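Local coordinates for protein polymerase X (Deinococcus radiodurans, PDB 2W9M) that probably catalyses template-directed DNA synthesis from deoxyribonucleoside triphosphates as a family X polymerase, and carries a zinc-binding domain of the polymerase and histidinol phosphatase type, at residues 158-163 with 192-197; 178-183 with 207-212; 199-204 with 245-250. All blocks are in the same frame, centred on the assembly; numbering follows the deposited sequence.

Contact 1: 158-163 with 192-197; sequences RQRQSL and LETVRA
A short antiparallel ladder in the polymerase's mixed sheet joins Gln161 to Val195. They form a hydrogen-bonded pair: Gln161 N donates to Val195 O at 2.8 Å, and Val195 N returns an equally short bond to Gln161 O. The neighbouring Ser162 and Thr194 make a non-hydrogen-bonded pair whose side chains diverge. Serine suits its place because strand gives way to helix here, and Ser162 OG caps the helix start by accepting from Ala165 N. Past it, Leu163 N reaches Glu193 O through a weak bond, while Leu163 CD1 packs 4.2 Å from Val195 CG2.

Arg160 lays its aliphatic arm obliquely across Thr194. Its CG stands anti to the carbonyl carbon (chi1 -83°) and the chain runs extended to NE. Arg160 CB and CD each lie 3.2 Å from Thr194 CG2, closer than carbons normally pack, so the exact fit is doubtful. At the far end Arg160 NH1 lies 2.9 Å from Thr194 O, which sits near the guanidinium plane at its edge, whereas Arg196 N stands over one face. The second arginine is close by, its guanidinium turned 49° against the first. Their like charges are probably eased from outside: Arg196 makes a salt bridge with Glu234, and Arg160 NH2 a long, weak ion pair with Asp187.

Gln161 starts on the same sheet face as Val195, but its chain bends at chi2 (-59°) and carries the amide away. Gln161 OE1 accepts from Arg158 NE at 3.3 Å, with the donor above the carbonyl plane, and NE2 donates to Phe155 O, satisfying both ends of a buried amide. The arrangement is that of a short strand paired antiparallel beside an N-capped helix, in a sheet consistent with the family X palm.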
ATOM      1  N   ARG A 158       6.818  12.729  10.292  1.00 47.87           N
ATOM      2  CA  ARG A 158       5.995  11.598  10.715  1.00 45.20           C
ATOM      3  C   ARG A 158       6.360  11.103  12.117  1.00 50.16           C
ATOM      4  O   ARG A 158       7.532  11.085  12.497  1.00 47.18           O
ATOM      5  CB  ARG A 158       6.139  10.455   9.704  1.00 36.66           C
ATOM      6  CG  ARG A 158       5.359  10.665   8.420  1.00 39.28           C
ATOM      7  CD  ARG A 158       6.224  10.442   7.187  1.00 46.79           C
ATOM      8  NE  ARG A 158       6.547   9.039   6.943  1.00 49.75           N
ATOM      9  CZ  ARG A 158       6.148   8.355   5.874  1.00 55.63           C
ATOM     10  NH1 ARG A 158       5.407   8.945   4.942  1.00 29.60           N
ATOM     11  NH2 ARG A 158       6.497   7.081   5.734  1.00 49.95           N
ATOM     12  N   GLN A 159       5.350  10.711  12.889  1.00 52.76           N
ATOM     13  CA  GLN A 159       5.590  10.118  14.200  1.00 59.16           C
ATOM     14  C   GLN A 159       5.889   8.638  14.034  1.00 56.89           C
ATOM     15  O   GLN A 159       6.650   8.052  14.799  1.00 53.70           O
ATOM     16  CB  GLN A 159       4.381  10.295  15.117  1.00 65.26           C
ATOM     17  CG  GLN A 159       4.443  11.517  16.018  1.00 80.89           C
ATOM     18  CD  GLN A 159       3.522  11.394  17.219  1.00 82.65           C
ATOM     19  OE1 GLN A 159       3.341  10.304  17.768  1.00 62.14           O
ATOM     20  NE2 GLN A 159       2.938  12.514  17.637  1.00 78.61           N
ATOM     21  N   ARG A 160       5.272   8.042  13.022  1.00 42.56           N
ATOM     22  CA  ARG A 160       5.499   6.644  12.699  1.00 34.19           C
ATOM     23  C   ARG A 160       5.780   6.491  11.204  1.00 40.29           C
ATOM     24  O   ARG A 160       5.289   7.273  10.387  1.00 51.17           O
ATOM     25  CB  ARG A 160       4.301   5.800  13.131  1.00 33.28           C
ATOM     26  CG  ARG A 160       4.316   5.414  14.607  1.00 30.19           C
ATOM     27  CD  ARG A 160       3.191   4.436  14.958  1.00 28.56           C
ATOM     28  NE  ARG A 160       3.562   3.546  16.062  1.00 42.19           N
ATOM     29  CZ  ARG A 160       3.822   2.249  15.925  1.00 38.41           C
ATOM     30  NH1 ARG A 160       3.738   1.675  14.737  1.00 41.89           N
ATOM     31  NH2 ARG A 160       4.158   1.519  16.981  1.00 56.79           N
ATOM     32  N   GLN A 161       6.587   5.497  10.852  1.00 35.13           N
ATOM     33  CA  GLN A 161       6.986   5.276   9.466  1.00 26.68           C
ATOM     34  C   GLN A 161       6.121   4.211   8.800  1.00 31.44           C
ATOM     35  O   GLN A 161       5.505   3.393   9.478  1.00 32.93           O
ATOM     36  CB  GLN A 161       8.454   4.852   9.404  1.00 23.61           C
ATOM     37  CG  GLN A 161       9.412   5.859  10.017  1.00 27.74           C
ATOM     38  CD  GLN A 161       9.320   7.210   9.348  1.00 26.57           C
ATOM     39  OE1 GLN A 161       9.029   7.304   8.156  1.00 45.85           O
ATOM     40  NE2 GLN A 161       9.567   8.267  10.110  1.00 29.22           N
ATOM     41  N   SER A 162       6.075   4.224   7.471  1.00 30.45           N
ATOM     42  CA  SER A 162       5.355   3.195   6.735  1.00 25.67           C
ATOM     43  C   SER A 162       6.134   1.893   6.822  1.00 24.37           C
ATOM     44  O   SER A 162       7.348   1.907   7.016  1.00 24.71           O
ATOM     45  CB  SER A 162       5.158   3.596   5.266  1.00 29.15           C
ATOM     46  OG  SER A 162       6.375   3.552   4.538  1.00 26.25           O
ATOM     47  N   LEU A 163       5.436   0.771   6.687  1.00 29.95           N
ATOM     48  CA  LEU A 163       6.089  -0.532   6.710  1.00 22.58           C
ATOM     49  C   LEU A 163       7.173  -0.612   5.641  1.00 36.85           C
ATOM     50  O   LEU A 163       8.191  -1.274   5.830  1.00 33.67           O
ATOM     51  CB  LEU A 163       5.071  -1.649   6.493  1.00 25.07           C
ATOM     52  CG  LEU A 163       5.631  -3.072   6.433  1.00 34.61           C
ATOM     53  CD1 LEU A 163       6.423  -3.395   7.696  1.00 32.40           C
ATOM     54  CD2 LEU A 163       4.511  -4.081   6.221  1.00 29.03           C
ATOM     55  N   LEU A 192       3.678  -4.838  10.982  1.00 31.47           N
ATOM     56  CA  LEU A 192       2.806  -3.763  11.423  1.00 49.54           C
ATOM     57  C   LEU A 192       2.630  -2.768  10.275  1.00 45.03           C
ATOM     58  O   LEU A 192       3.611  -2.258   9.738  1.00 48.31           O
ATOM     59  CB  LEU A 192       3.403  -3.077  12.652  1.00 37.72           C
ATOM     60  CG  LEU A 192       2.406  -2.724  13.752  1.00 36.58           C
ATOM     61  CD1 LEU A 192       1.799  -3.996  14.302  1.00 39.06           C
ATOM     62  CD2 LEU A 192       3.078  -1.921  14.855  1.00 47.48           C
ATOM     63  N   GLU A 193       1.383  -2.503   9.893  1.00 47.54           N
ATOM     64  CA  GLU A 193       1.098  -1.582   8.789  1.00 50.37           C
ATOM     65  C   GLU A 193       1.824  -0.247   8.965  1.00 35.11           C
ATOM     66  O   GLU A 193       2.210   0.402   7.993  1.00 44.61           O
ATOM     67  CB  GLU A 193      -0.411  -1.362   8.630  1.00 31.84           C
ATOM     68  CG  GLU A 193      -1.139  -0.986   9.915  1.00 52.89           C
ATOM     69  CD  GLU A 193      -1.535  -2.196  10.751  1.00 62.45           C
ATOM     70  OE1 GLU A 193      -1.581  -3.318  10.202  1.00 59.94           O
ATOM     71  OE2 GLU A 193      -1.805  -2.021  11.959  1.00 61.79           O
ATOM     72  N   THR A 194       2.007   0.149  10.216  1.00 36.82           N
ATOM     73  CA  THR A 194       2.780   1.334  10.550  1.00 34.44           C
ATOM     74  C   THR A 194       3.856   0.938  11.566  1.00 46.40           C
ATOM     75  O   THR A 194       3.649   0.027  12.367  1.00 42.39           O
ATOM     76  CB  THR A 194       1.876   2.440  11.103  1.00 44.49           C
ATOM     77  OG1 THR A 194       1.374   3.228  10.015  1.00 54.81           O
ATOM     78  CG2 THR A 194       2.646   3.331  12.036  1.00 44.23           C
ATOM     79  N   VAL A 195       5.004   1.611  11.523  1.00 38.86           N
ATOM     80  CA  VAL A 195       6.191   1.148  12.237  1.00 29.83           C
ATOM     81  C   VAL A 195       6.916   2.250  13.015  1.00 38.68           C
ATOM     82  O   VAL A 195       7.188   3.325  12.478  1.00 43.47           O
ATOM     83  CB  VAL A 195       7.173   0.494  11.252  1.00 28.01           C
ATOM     84  CG1 VAL A 195       8.600   0.768  11.657  1.00 39.96           C
ATOM     85  CG2 VAL A 195       6.907  -0.995  11.153  1.00 29.91           C
ATOM     86  N   ARG A 196       7.240   1.976  14.276  1.00 31.49           N
ATOM     87  CA  ARG A 196       7.888   2.972  15.127  1.00 42.13           C
ATOM     88  C   ARG A 196       9.348   3.208  14.753  1.00 37.44           C
ATOM     89  O   ARG A 196       9.874   4.305  14.937  1.00 35.41           O
ATOM     90  CB  ARG A 196       7.788   2.582  16.603  1.00 46.98           C
ATOM     91  CG  ARG A 196       8.346   1.204  16.925  1.00 68.48           C
ATOM     92  CD  ARG A 196       8.147   0.854  18.400  1.00 64.37           C
ATOM     93  NE  ARG A 196       9.379   0.941  19.182  1.00 67.91           N
ATOM     94  CZ  ARG A 196       9.969   2.077  19.541  1.00 75.66           C
ATOM     95  NH1 ARG A 196       9.459   3.247  19.180  1.00 79.60           N
ATOM     96  NH2 ARG A 196      11.081   2.040  20.258  1.00 65.45           N
ATOM     97  N   ALA A 197      10.000   2.174  14.233  1.00 33.77           N
ATOM     98  CA  ALA A 197      11.398   2.285  13.841  1.00 28.34           C
ATOM     99  C   ALA A 197      11.860   1.096  13.010  1.00 30.63           C
ATOM    100  O   ALA A 197      11.215   0.050  12.991  1.00 34.05           O
ATOM    101  CB  ALA A 197      12.278   2.428  15.075  1.00 28.49           C
TER

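Contact 2: 178-183 with 207-212; sequences TDLSPA and DDVLAR
Leu180 reaches out from the turn after helix 163-176 and meets three side chains of helix 206-212, joining that turn to the helix in a region consistent with the palm of family X polymerases. The two methyls divide the work. Leu180 CD1 lies 3.9 Å from Val209 CG2 and 4.0 Å from Asp208 CB, the leucine running at a slant to both side chains. CD2 comes instead over one face of the Arg212 guanidinium, 3.8 Å above its plane and displaced toward the rim, with NH2 its closest atom. With CG anti to the carbonyl carbon (chi1 -47°), beside the backbone N, the branch point is held toward helix 206-212.

A branched aliphatic residue suits this place because its partners are a valine methyl, a methylene and the flat, weakly hydrated face of a guanidinium. An alanine here would probably open a gap beside Val209 CG2 and Asp208 CB and, with the methyl gone from that face of Arg212, leave the guanidinium less restrained. Val202 of the neighbouring strand touches both Leu180 and Val209, tying the pair to the sheet.

Farther out, Asp179 meets Arg212 through its methylene, Asp179 CB standing 3.9 Å from Arg212 NH1. Its carboxylate does not close a salt bridge, for Asp179 OD1 is 5.6 Å from Arg212 NH1, and any attraction would be electrostatic and probably modest near solvent. The carboxylate of Asp208 is engaged elsewhere: its OD2 accepts from Thr205 N at the start of the helix, which suits an acidic residue in the first helical turn. Arg212 is bent at chi2 (-138°), and its NE gives a weak bond of 3.4 Å to Asp208 O, one turn earlier in the same helix.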
ATOM      1  N   THR A 178      26.443  -8.076   8.176  1.00 51.49           N
ATOM      2  CA  THR A 178      26.285  -9.450   7.689  1.00 50.36           C
ATOM      3  C   THR A 178      26.834 -10.542   8.616  1.00 57.21           C
ATOM      4  O   THR A 178      26.171 -11.560   8.841  1.00 51.66           O
ATOM      5  CB  THR A 178      26.886  -9.627   6.277  1.00 44.32           C
ATOM      6  OG1 THR A 178      26.404  -8.586   5.420  1.00 53.71           O
ATOM      7  CG2 THR A 178      26.481 -10.972   5.695  1.00 37.21           C
ATOM      8  N   ASP A 179      28.039 -10.343   9.146  1.00 44.26           N
ATOM      9  CA  ASP A 179      28.664 -11.374   9.977  1.00 41.61           C
ATOM     10  C   ASP A 179      28.165 -11.412  11.422  1.00 54.33           C
ATOM     11  O   ASP A 179      28.643 -12.217  12.221  1.00 45.60           O
ATOM     12  CB  ASP A 179      30.191 -11.286   9.934  1.00 46.30           C
ATOM     13  CG  ASP A 179      30.815 -12.422   9.137  1.00 82.53           C
ATOM     14  OD1 ASP A 179      30.502 -12.557   7.933  1.00 70.15           O
ATOM     15  OD2 ASP A 179      31.615 -13.186   9.720  1.00 83.52           O
ATOM     16  N   LEU A 180      27.207 -10.545  11.746  1.00 55.66           N
ATOM     17  CA  LEU A 180      26.585 -10.539  13.066  1.00 34.44           C
ATOM     18  C   LEU A 180      25.219 -11.213  13.001  1.00 31.96           C
ATOM     19  O   LEU A 180      24.435 -11.145  13.944  1.00 36.67           O
ATOM     20  CB  LEU A 180      26.453  -9.110  13.599  1.00 26.78           C
ATOM     21  CG  LEU A 180      27.702  -8.237  13.473  1.00 36.74           C
ATOM     22  CD1 LEU A 180      27.492  -6.882  14.137  1.00 36.77           C
ATOM     23  CD2 LEU A 180      28.915  -8.941  14.065  1.00 38.93           C
ATOM     24  N   SER A 181      24.944 -11.858  11.872  1.00 35.02           N
ATOM     25  CA  SER A 181      23.689 -12.587  11.678  1.00 41.36           C
ATOM     26  C   SER A 181      22.441 -11.737  11.901  1.00 35.64           C
ATOM     27  O   SER A 181      21.609 -12.072  12.742  1.00 31.92           O
ATOM     28  CB  SER A 181      23.644 -13.820  12.582  1.00 26.35           C
ATOM     29  OG  SER A 181      24.606 -14.779  12.169  1.00 48.50           O
ATOM     30  N   PRO A 182      22.285 -10.661  11.112  1.00 43.27           N
ATOM     31  CA  PRO A 182      21.192  -9.696  11.287  1.00 30.95           C
ATOM     32  C   PRO A 182      19.830 -10.347  11.096  1.00 31.12           C
ATOM     33  O   PRO A 182      19.730 -11.352  10.394  1.00 37.72           O
ATOM     34  CB  PRO A 182      21.426  -8.684  10.158  1.00 33.88           C
ATOM     35  CG  PRO A 182      22.797  -8.981   9.615  1.00 32.95           C
ATOM     36  CD  PRO A 182      23.039 -10.421   9.870  1.00 31.65           C
ATOM     37  N   ALA A 183      18.798  -9.770  11.708  1.00 29.97           N
ATOM     38  CA  ALA A 183      17.428 -10.248  11.547  1.00 32.51           C
ATOM     39  C   ALA A 183      16.443  -9.149  11.921  1.00 38.13           C
ATOM     40  O   ALA A 183      16.581  -8.524  12.972  1.00 37.56           O
ATOM     41  CB  ALA A 183      17.189 -11.484  12.405  1.00 21.82           C
ATOM     42  N   ASP A 207      30.138  -2.846  20.238  1.00 59.74           N
ATOM     43  CA  ASP A 207      31.335  -2.399  19.533  1.00 52.37           C
ATOM     44  C   ASP A 207      31.403  -3.033  18.146  1.00 54.27           C
ATOM     45  O   ASP A 207      31.854  -2.406  17.188  1.00 56.65           O
ATOM     46  CB  ASP A 207      32.588  -2.750  20.335  1.00 60.35           C
ATOM     47  CG  ASP A 207      32.603  -2.101  21.702  1.00 81.69           C
ATOM     48  OD1 ASP A 207      32.581  -0.852  21.767  1.00 61.38           O
ATOM     49  OD2 ASP A 207      32.641  -2.840  22.711  1.00 90.26           O
ATOM     50  N   ASP A 208      30.963  -4.283  18.047  1.00 51.14           N
ATOM     51  CA  ASP A 208      30.879  -4.968  16.765  1.00 46.28           C
ATOM     52  C   ASP A 208      29.979  -4.179  15.820  1.00 57.12           C
ATOM     53  O   ASP A 208      30.317  -3.966  14.655  1.00 59.27           O
ATOM     54  CB  ASP A 208      30.324  -6.383  16.951  1.00 40.28           C
ATOM     55  CG  ASP A 208      31.246  -7.272  17.766  1.00 61.52           C
ATOM     56  OD1 ASP A 208      32.480  -7.153  17.601  1.00 60.12           O
ATOM     57  OD2 ASP A 208      30.737  -8.094  18.565  1.00 54.10           O
ATOM     58  N   VAL A 209      28.834  -3.743  16.341  1.00 47.40           N
ATOM     59  CA  VAL A 209      27.866  -2.970  15.575  1.00 38.28           C
ATOM     60  C   VAL A 209      28.389  -1.567  15.293  1.00 48.92           C
ATOM     61  O   VAL A 209      28.194  -1.023  14.206  1.00 52.95           O
ATOM     62  CB  VAL A 209      26.532  -2.847  16.341  1.00 38.08           C
ATOM     63  CG1 VAL A 209      25.583  -1.902  15.616  1.00 38.62           C
ATOM     64  CG2 VAL A 209      25.899  -4.217  16.531  1.00 40.43           C
ATOM     65  N   LEU A 210      29.058  -0.989  16.283  1.00 47.93           N
ATOM     66  CA  LEU A 210      29.557   0.375  16.185  1.00 47.09           C
ATOM     67  C   LEU A 210      30.701   0.481  15.174  1.00 52.97           C
ATOM     68  O   LEU A 210      31.015   1.568  14.687  1.00 63.63           O
ATOM     69  CB  LEU A 210      30.016   0.853  17.565  1.00 52.64           C
ATOM     70  CG  LEU A 210      29.482   2.199  18.049  1.00 43.13           C
ATOM     71  CD1 LEU A 210      28.092   2.437  17.506  1.00 39.14           C
ATOM     72  CD2 LEU A 210      29.475   2.241  19.568  1.00 53.45           C
ATOM     73  N   ALA A 211      31.313  -0.658  14.857  1.00 52.42           N
ATOM     74  CA  ALA A 211      32.432  -0.704  13.920  1.00 45.15           C
ATOM     75  C   ALA A 211      31.972  -0.731  12.462  1.00 55.01           C
ATOM     76  O   ALA A 211      32.727  -0.357  11.562  1.00 54.03           O
ATOM     77  CB  ALA A 211      33.315  -1.908  14.214  1.00 42.48           C
ATOM     78  N   ARG A 212      30.740  -1.180  12.231  1.00 53.04           N
ATOM     79  CA  ARG A 212      30.191  -1.241  10.877  1.00 43.54           C
ATOM     80  C   ARG A 212      29.191  -0.111  10.666  1.00 42.36           C
ATOM     81  O   ARG A 212      28.927   0.298   9.534  1.00 51.10           O
ATOM     82  CB  ARG A 212      29.539  -2.603  10.625  1.00 32.37           C
ATOM     83  CG  ARG A 212      30.016  -3.653  11.601  1.00 42.35           C
ATOM     84  CD  ARG A 212      30.300  -5.000  10.958  1.00 33.72           C
ATOM     85  NE  ARG A 212      31.065  -5.827  11.888  1.00 45.47           N
ATOM     86  CZ  ARG A 212      31.547  -7.032  11.608  1.00 60.85           C
ATOM     87  NH1 ARG A 212      31.344  -7.571  10.413  1.00 52.64           N
ATOM     88  NH2 ARG A 212      32.235  -7.700  12.526  1.00 66.41           N
TER

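Contact 3: 199-204 with 245-250; sequences ELTVTG and ALDLLR
Thr201 and Asp247 form a polar link between strand 199-203 and helix 245-249, which pack as layers of an alpha/beta arrangement consistent with the polymerase palm. The two segments run nearly antiparallel (169°), with axes 9.0 Å apart. Thr201 OG1 donates to Asp247 OD1 at 3.2 Å, meeting the oxygen nearly along its C-O axis, and the side chains cross at about a right angle. Thr201 CG2 lies 3.0 Å from the same Asp247 OD1, a short contact to be read with caution. Leu246 covers the hydroxyl, its CD2 3.5 Å from Thr201 OG1 and also touching Val202 O. Threonine suits this buried spot because its hydroxyl can serve the aspartate while its branched form fits a strand.

Two residues back on the strand and about one turn on along the helix, Glu199 and Arg250 form a long salt bridge, Glu199 OE1 4.0 Å from Arg250 NH2; the oxygen lies well out of the guanidinium plane, so no N-H points at it.

Outer partners hold several of these groups. Asp247 OD2 has a long, weak ion pair with Arg243. Arg250 NH2 makes a salt bridge with Glu234 OE1, while Glu199 OE2 accepts a hydrogen bond from Asp187 N.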
ATOM      1  N   GLU A 199      13.785  -1.744  13.195  1.00 24.15           N
ATOM      2  CA  GLU A 199      14.352  -2.553  14.265  1.00 35.26           C
ATOM      3  C   GLU A 199      15.065  -3.787  13.726  1.00 37.20           C
ATOM      4  O   GLU A 199      14.559  -4.490  12.851  1.00 37.11           O
ATOM      5  CB  GLU A 199      13.267  -2.960  15.262  1.00 41.87           C
ATOM      6  CG  GLU A 199      12.802  -1.829  16.178  1.00 44.48           C
ATOM      7  CD  GLU A 199      11.471  -2.131  16.859  1.00 67.07           C
ATOM      8  OE1 GLU A 199      11.476  -2.414  18.078  1.00 61.61           O
ATOM      9  OE2 GLU A 199      10.423  -2.093  16.170  1.00 50.99           O
ATOM     10  N   LEU A 200      16.248  -4.044  14.264  1.00 33.16           N
ATOM     11  CA  LEU A 200      17.084  -5.142  13.811  1.00 27.73           C
ATOM     12  C   LEU A 200      17.572  -5.908  15.035  1.00 29.04           C
ATOM     13  O   LEU A 200      17.715  -5.347  16.121  1.00 23.71           O
ATOM     14  CB  LEU A 200      18.281  -4.588  13.033  1.00 26.00           C
ATOM     15  CG  LEU A 200      18.674  -5.219  11.698  1.00 33.47           C
ATOM     16  CD1 LEU A 200      17.449  -5.421  10.829  1.00 35.29           C
ATOM     17  CD2 LEU A 200      19.695  -4.351  10.979  1.00 20.68           C
ATOM     18  N   THR A 201      17.819  -7.196  14.866  1.00 34.41           N
ATOM     19  CA  THR A 201      18.402  -7.982  15.940  1.00 29.02           C
ATOM     20  C   THR A 201      19.736  -8.561  15.454  1.00 32.95           C
ATOM     21  O   THR A 201      19.927  -8.784  14.259  1.00 39.42           O
ATOM     22  CB  THR A 201      17.425  -9.067  16.434  1.00 28.89           C
ATOM     23  OG1 THR A 201      17.403  -9.078  17.867  1.00 33.49           O
ATOM     24  CG2 THR A 201      17.806 -10.431  15.894  1.00 30.50           C
ATOM     25  N   VAL A 202      20.662  -8.785  16.376  1.00 35.65           N
ATOM     26  CA  VAL A 202      22.050  -9.058  16.011  1.00 22.40           C
ATOM     27  C   VAL A 202      22.780  -9.780  17.152  1.00 37.44           C
ATOM     28  O   VAL A 202      22.501  -9.523  18.323  1.00 32.52           O
ATOM     29  CB  VAL A 202      22.774  -7.729  15.685  1.00 35.74           C
ATOM     30  CG1 VAL A 202      24.202  -7.733  16.204  1.00 33.66           C
ATOM     31  CG2 VAL A 202      22.716  -7.429  14.190  1.00 38.01           C
ATOM     32  N   THR A 203      23.693 -10.694  16.822  1.00 30.56           N
ATOM     33  CA  THR A 203      24.555 -11.293  17.842  1.00 29.50           C
ATOM     34  C   THR A 203      25.938 -10.649  17.807  1.00 37.99           C
ATOM     35  O   THR A 203      26.508 -10.435  16.737  1.00 46.42           O
ATOM     36  CB  THR A 203      24.717 -12.820  17.693  1.00 30.72           C
ATOM     37  OG1 THR A 203      25.760 -13.103  16.755  1.00 45.13           O
ATOM     38  CG2 THR A 203      23.428 -13.474  17.235  1.00 30.85           C
ATOM     39  N   GLY A 204      26.474 -10.345  18.982  1.00 34.09           N
ATOM     40  CA  GLY A 204      27.742  -9.647  19.075  1.00 31.83           C
ATOM     41  C   GLY A 204      27.645  -8.553  20.115  1.00 38.77           C
ATOM     42  O   GLY A 204      26.690  -8.512  20.884  1.00 40.94           O
ATOM     43  N   ALA A 245      16.600 -15.495  23.193  1.00 36.20           N
ATOM     44  CA  ALA A 245      15.790 -14.748  24.156  1.00 35.57           C
ATOM     45  C   ALA A 245      15.634 -13.299  23.721  1.00 38.32           C
ATOM     46  O   ALA A 245      14.564 -12.707  23.865  1.00 33.72           O
ATOM     47  CB  ALA A 245      16.409 -14.813  25.545  1.00 28.14           C
ATOM     48  N   LEU A 246      16.718 -12.729  23.204  1.00 38.58           N
ATOM     49  CA  LEU A 246      16.697 -11.382  22.656  1.00 32.38           C
ATOM     50  C   LEU A 246      15.653 -11.286  21.544  1.00 36.21           C
ATOM     51  O   LEU A 246      14.922 -10.304  21.450  1.00 30.36           O
ATOM     52  CB  LEU A 246      18.077 -11.013  22.112  1.00 30.64           C
ATOM     53  CG  LEU A 246      18.235  -9.606  21.531  1.00 37.43           C
ATOM     54  CD1 LEU A 246      18.263  -8.578  22.650  1.00 35.15           C
ATOM     55  CD2 LEU A 246      19.494  -9.512  20.686  1.00 32.22           C
ATOM     56  N   ASP A 247      15.583 -12.319  20.710  1.00 28.58           N
ATOM     57  CA  ASP A 247      14.653 -12.333  19.588  1.00 28.30           C
ATOM     58  C   ASP A 247      13.201 -12.359  20.050  1.00 34.73           C
ATOM     59  O   ASP A 247      12.342 -11.717  19.448  1.00 43.81           O
ATOM     60  CB  ASP A 247      14.946 -13.506  18.656  1.00 29.52           C
ATOM     61  CG  ASP A 247      16.242 -13.321  17.880  1.00 56.55           C
ATOM     62  OD1 ASP A 247      16.890 -12.265  18.053  1.00 50.37           O
ATOM     63  OD2 ASP A 247      16.613 -14.222  17.095  1.00 73.94           O
ATOM     64  N   LEU A 248      12.927 -13.093  21.123  1.00 40.01           N
ATOM     65  CA  LEU A 248      11.579 -13.134  21.678  1.00 35.77           C
ATOM     66  C   LEU A 248      11.197 -11.782  22.270  1.00 31.71           C
ATOM     67  O   LEU A 248      10.121 -11.256  21.991  1.00 35.41           O
ATOM     68  CB  LEU A 248      11.459 -14.223  22.745  1.00 37.15           C
ATOM     69  CG  LEU A 248      11.290 -15.661  22.255  1.00 37.76           C
ATOM     70  CD1 LEU A 248      11.087 -16.587  23.437  1.00 41.07           C
ATOM     71  CD2 LEU A 248      10.114 -15.768  21.304  1.00 39.39           C
ATOM     72  N   LEU A 249      12.086 -11.221  23.084  1.00 31.79           N
ATOM     73  CA  LEU A 249      11.806  -9.956  23.762  1.00 36.80           C
ATOM     74  C   LEU A 249      11.647  -8.779  22.803  1.00 30.27           C
ATOM     75  O   LEU A 249      10.872  -7.865  23.070  1.00 39.56           O
ATOM     76  CB  LEU A 249      12.873  -9.653  24.819  1.00 27.59           C
ATOM     77  CG  LEU A 249      12.811 -10.541  26.064  1.00 34.80           C
ATOM     78  CD1 LEU A 249      14.086 -10.436  26.861  1.00 28.35           C
ATOM     79  CD2 LEU A 249      11.607 -10.186  26.928  1.00 36.34           C
ATOM     80  N   ARG A 250      12.369  -8.807  21.687  1.00 33.87           N
ATOM     81  CA  ARG A 250      12.295  -7.728  20.705  1.00 29.17           C
ATOM     82  C   ARG A 250      11.286  -8.035  19.591  1.00 34.47           C
ATOM     83  O   ARG A 250      11.529  -7.717  18.429  1.00 47.91           O
ATOM     84  CB  ARG A 250      13.673  -7.455  20.086  1.00 19.02           C
ATOM     85  CG  ARG A 250      14.815  -7.257  21.078  1.00 30.63           C
ATOM     86  CD  ARG A 250      14.722  -5.939  21.831  1.00 33.10           C
ATOM     87  NE  ARG A 250      14.631  -4.797  20.927  1.00 36.19           N
ATOM     88  CZ  ARG A 250      14.795  -3.529  21.296  1.00 42.00           C
ATOM     89  NH1 ARG A 250      15.071  -3.231  22.556  1.00 39.97           N
ATOM     90  NH2 ARG A 250      14.688  -2.556  20.399  1.00 56.24           N
TER

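In the fold
Contacts 1 and 3 use successive parts of strand 194-203: near its start the strand pairs with a sheet neighbour, and farther on it receives a helix on one face. Contact 2 joins the turn after helix 163-176 to the helix that follows this strand, and it touches contact 3 directly, with Leu180 O probably hydrogen-bonded to Thr203 N and Ala183 O to Thr201 N. Contact 3 is buried, whereas contacts 1 and 2 are partly so. The chemistry differs with the elements joined: backbone bonds and a long arginine laid over the strand carry contact 1, aliphatic packing with an arginine face contact 2, and a side-chain hydrogen bond with a long charge pair contact 3.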